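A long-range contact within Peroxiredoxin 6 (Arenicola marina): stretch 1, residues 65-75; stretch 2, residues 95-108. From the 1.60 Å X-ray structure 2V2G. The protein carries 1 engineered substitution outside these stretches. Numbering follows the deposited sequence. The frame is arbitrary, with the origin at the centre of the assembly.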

# COMPACT_ATOMS: atom_id res chain seq x y z
N LYS A 65 -11.08 -13.32 5.85
CA LYS A 65 -10.61 -13.63 7.22
C LYS A 65 -9.54 -12.65 7.63
O LYS A 65 -8.54 -12.49 6.92
CB LYS A 65 -10.03 -15.04 7.32
CG LYS A 65 -11.08 -16.10 7.14
CD LYS A 65 -10.56 -17.52 7.44
CE LYS A 65 -11.54 -18.61 7.05
NZ LYS A 65 -10.99 -19.93 7.45
N LEU A 66 -9.67 -12.10 8.82
CA LEU A 66 -8.66 -11.22 9.37
C LEU A 66 -7.75 -11.83 10.45
O LEU A 66 -8.21 -12.63 11.27
CB LEU A 66 -9.39 -10.05 10.05
CG LEU A 66 -10.15 -9.06 9.18
CD1 LEU A 66 -11.33 -8.39 10.00
CD2 LEU A 66 -9.17 -8.07 8.59
N ILE A 67 -6.49 -11.40 10.46
CA ILE A 67 -5.53 -11.82 11.47
C ILE A 67 -4.44 -10.78 11.70
O ILE A 67 -3.90 -10.29 10.75
CB ILE A 67 -4.95 -13.28 11.24
CG1 ILE A 67 -4.12 -13.74 12.41
CG2 ILE A 67 -4.16 -13.40 9.96
CD1 ILE A 67 -4.05 -15.33 12.52
N ALA A 68 -4.27 -10.41 12.98
CA ALA A 68 -3.28 -9.41 13.40
C ALA A 68 -1.99 -10.08 13.89
O ALA A 68 -1.96 -11.27 14.13
CB ALA A 68 -3.87 -8.49 14.42
N LEU A 69 -0.93 -9.28 14.05
CA LEU A 69 0.42 -9.74 14.38
C LEU A 69 1.25 -8.64 14.96
O LEU A 69 1.30 -7.54 14.41
CB LEU A 69 1.11 -10.27 13.18
CG LEU A 69 2.48 -10.89 13.43
CD1 LEU A 69 2.67 -12.04 12.45
CD2 LEU A 69 3.64 -9.84 13.39
N SER A 70 1.85 -8.91 16.10
CA SER A 70 3.02 -8.15 16.55
C SER A 70 4.02 -9.10 17.23
O SER A 70 3.77 -10.30 17.44
CB SER A 70 2.61 -7.02 17.49
OG SER A 70 2.43 -7.47 18.86
N CYS A 71 5.16 -8.56 17.61
CA CYS A 71 6.18 -9.41 18.27
C CYS A 71 5.94 -9.57 19.78
O CYS A 71 6.71 -10.19 20.48
CB CYS A 71 7.63 -8.99 18.00
SG CYS A 71 8.02 -8.86 16.21
N ASP A 72 4.84 -9.02 20.28
CA ASP A 72 4.52 -9.17 21.70
C ASP A 72 3.97 -10.58 22.02
O ASP A 72 3.62 -11.33 21.13
CB ASP A 72 3.49 -8.12 22.10
CG ASP A 72 4.05 -6.71 21.99
OD1 ASP A 72 4.90 -6.35 22.85
OD2 ASP A 72 3.65 -6.01 21.02
N ASN A 73 3.87 -10.89 23.31
CA ASN A 73 3.37 -12.17 23.74
C ASN A 73 1.84 -12.25 23.80
O ASN A 73 1.14 -11.22 23.78
CB ASN A 73 4.06 -12.65 25.05
CG ASN A 73 3.70 -11.81 26.27
OD1 ASN A 73 2.59 -11.31 26.39
ND2 ASN A 73 4.62 -11.69 27.19
N VAL A 74 1.32 -13.45 23.88
CA VAL A 74 -0.13 -13.67 23.85
C VAL A 74 -0.87 -13.02 25.07
O VAL A 74 -1.97 -12.47 24.93
CB VAL A 74 -0.47 -15.18 23.74
CG1 VAL A 74 -2.01 -15.43 23.86
CG2 VAL A 74 0.09 -15.75 22.45
N ALA A 75 -0.26 -13.10 26.25
CA ALA A 75 -0.84 -12.47 27.46
C ALA A 75 -1.04 -10.96 27.30
O ALA A 75 -2.11 -10.42 27.60
CB ALA A 75 0.04 -12.81 28.68
N PRO A 95 -13.02 -9.90 17.20
CA PRO A 95 -13.48 -10.61 16.02
C PRO A 95 -12.38 -11.29 15.23
O PRO A 95 -12.72 -11.95 14.26
CB PRO A 95 -14.14 -9.50 15.20
CG PRO A 95 -13.32 -8.29 15.54
CD PRO A 95 -12.89 -8.45 16.96
N TYR A 96 -11.10 -11.13 15.62
CA TYR A 96 -9.95 -11.74 14.90
C TYR A 96 -8.82 -12.14 15.88
O TYR A 96 -8.65 -11.53 16.95
CB TYR A 96 -9.36 -10.80 13.82
CG TYR A 96 -9.05 -9.41 14.33
CD1 TYR A 96 -7.91 -9.15 15.05
CD2 TYR A 96 -9.96 -8.37 14.15
CE1 TYR A 96 -7.65 -7.87 15.59
CE2 TYR A 96 -9.69 -7.07 14.67
CZ TYR A 96 -8.56 -6.85 15.40
OH TYR A 96 -8.30 -5.61 15.92
N PRO A 97 -8.02 -13.17 15.50
CA PRO A 97 -6.86 -13.53 16.36
C PRO A 97 -5.69 -12.54 16.22
O PRO A 97 -5.60 -11.82 15.20
CB PRO A 97 -6.42 -14.89 15.82
CG PRO A 97 -7.42 -15.28 14.73
CD PRO A 97 -8.10 -14.03 14.30
N ILE A 98 -4.79 -12.55 17.22
CA ILE A 98 -3.52 -11.78 17.13
C ILE A 98 -2.38 -12.77 17.34
O ILE A 98 -2.35 -13.48 18.36
CB ILE A 98 -3.42 -10.67 18.18
CG1 ILE A 98 -4.73 -9.86 18.28
CG2 ILE A 98 -2.24 -9.72 17.84
CD1 ILE A 98 -4.69 -8.65 19.30
N ILE A 99 -1.48 -12.86 16.38
CA ILE A 99 -0.31 -13.73 16.39
C ILE A 99 0.80 -13.11 17.25
O ILE A 99 0.99 -11.86 17.18
CB ILE A 99 0.21 -13.92 14.98
CG1 ILE A 99 -0.81 -14.69 14.15
CG2 ILE A 99 1.64 -14.62 14.99
CD1 ILE A 99 -0.49 -14.60 12.61
N ALA A 100 1.50 -13.95 18.02
CA ALA A 100 2.64 -13.52 18.85
C ALA A 100 3.94 -13.94 18.20
O ALA A 100 4.30 -15.09 18.34
CB ALA A 100 2.56 -14.15 20.24
N ASP A 101 4.67 -13.02 17.56
CA ASP A 101 5.91 -13.34 16.82
C ASP A 101 7.16 -12.99 17.66
O ASP A 101 8.06 -12.19 17.27
CB ASP A 101 5.91 -12.57 15.50
CG ASP A 101 7.09 -12.91 14.62
OD1 ASP A 101 7.49 -14.14 14.54
OD2 ASP A 101 7.62 -11.97 13.97
N GLU A 102 7.26 -13.61 18.83
CA GLU A 102 8.29 -13.19 19.78
C GLU A 102 9.71 -13.46 19.33
O GLU A 102 10.64 -12.81 19.78
CB GLU A 102 8.02 -13.82 21.14
CG GLU A 102 6.64 -13.52 21.74
CD GLU A 102 6.43 -14.31 23.01
OE1 GLU A 102 7.18 -14.08 24.00
OE2 GLU A 102 5.56 -15.20 23.00
N THR A 103 9.89 -14.48 18.48
CA THR A 103 11.23 -14.81 17.97
C THR A 103 11.60 -13.93 16.74
O THR A 103 12.75 -14.01 16.27
CB THR A 103 11.36 -16.23 17.51
OG1 THR A 103 10.50 -16.50 16.41
CG2 THR A 103 11.13 -17.20 18.71
N ARG A 104 10.70 -13.08 16.29
CA ARG A 104 10.88 -12.29 15.05
C ARG A 104 11.05 -13.08 13.75
O ARG A 104 11.29 -12.49 12.69
CB ARG A 104 12.03 -11.27 15.19
CG ARG A 104 11.67 -10.07 16.03
CD ARG A 104 11.43 -10.32 17.48
NE ARG A 104 11.21 -9.04 18.19
CZ ARG A 104 10.82 -8.92 19.45
NH1 ARG A 104 10.63 -9.98 20.22
NH2 ARG A 104 10.61 -7.69 19.93
N GLU A 105 10.77 -14.39 13.80
CA GLU A 105 10.86 -15.21 12.60
C GLU A 105 10.02 -14.65 11.45
O GLU A 105 10.47 -14.58 10.33
CB GLU A 105 10.41 -16.64 12.89
CG GLU A 105 10.27 -17.54 11.65
CD GLU A 105 10.36 -19.04 11.95
OE1 GLU A 105 9.89 -19.48 13.04
OE2 GLU A 105 10.92 -19.78 11.10
N LEU A 106 8.77 -14.28 11.72
CA LEU A 106 7.88 -13.80 10.68
C LEU A 106 8.21 -12.37 10.29
O LEU A 106 8.13 -12.00 9.12
CB LEU A 106 6.41 -13.92 11.10
CG LEU A 106 5.86 -15.35 11.07
CD1 LEU A 106 4.35 -15.29 11.55
CD2 LEU A 106 5.95 -15.90 9.64
N ALA A 107 8.62 -11.57 11.28
CA ALA A 107 8.98 -10.16 10.98
C ALA A 107 10.07 -10.17 9.92
O ALA A 107 10.02 -9.41 8.96
CB ALA A 107 9.50 -9.46 12.26
N VAL A 108 11.06 -11.03 10.08
CA VAL A 108 12.14 -11.13 9.13
C VAL A 108 11.69 -11.81 7.83
O VAL A 108 11.94 -11.29 6.75
CB VAL A 108 13.33 -11.87 9.75
CG1 VAL A 108 14.40 -12.21 8.69
CG2 VAL A 108 13.89 -11.00 10.92
O HOH W 1 8.28 -10.10 22.61
O HOH W 2 3.13 -15.70 24.11

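The two stretches pair as parallel β-strands, and four backbone hydrogen bonds join them. Ala68 N donates to Pro97 O (2.9 Å) and Ile99 N to Ala68 O (2.8 Å); two residues on, Ser70 N reaches Ile99 O at 3.3 Å, and Asp101 N closes the ladder on Ser70 O at 2.9 Å. Pro97 has no amide hydrogen, so to the ladder it gives its carbonyl, while its ring packs with CG 4.0 Å from Ile67 CD1.

Apolar side chains pack on both faces of this pairing. On the face of Leu69 and Ile99, Leu69 CD1 lies 3.8 Å from both Ile99 CG2 and Leu106 CD1, bringing the following helix against the strands, while Ile67 CD1 meets Ile99 CD1 at 3.6 Å. On the other, the small Ala68 leaves its CB 4.0 Å from both Ile98 CG2 and Tyr96 CE1. Further along, Val74 CG2 covers Ala100 CB at 3.7 Å.

Beyond the strands, polar groups bond within the second stretch and, through a water, across to the first. The buried Asp101 carboxylate accepts from the start of the helix, OD1 from Leu106 N (3.1 Å) and OD2 from Ala107 N (2.9 Å). Arg104 NH1 binds Glu102 O at 2.9 Å, and one face of its guanidinium covers Cys71 CB, 3.5 Å from Arg104 CZ. A water links Val74 N (2.9 Å) to Glu102 OE2 (2.7 Å). Together the stretches bury 860 Å².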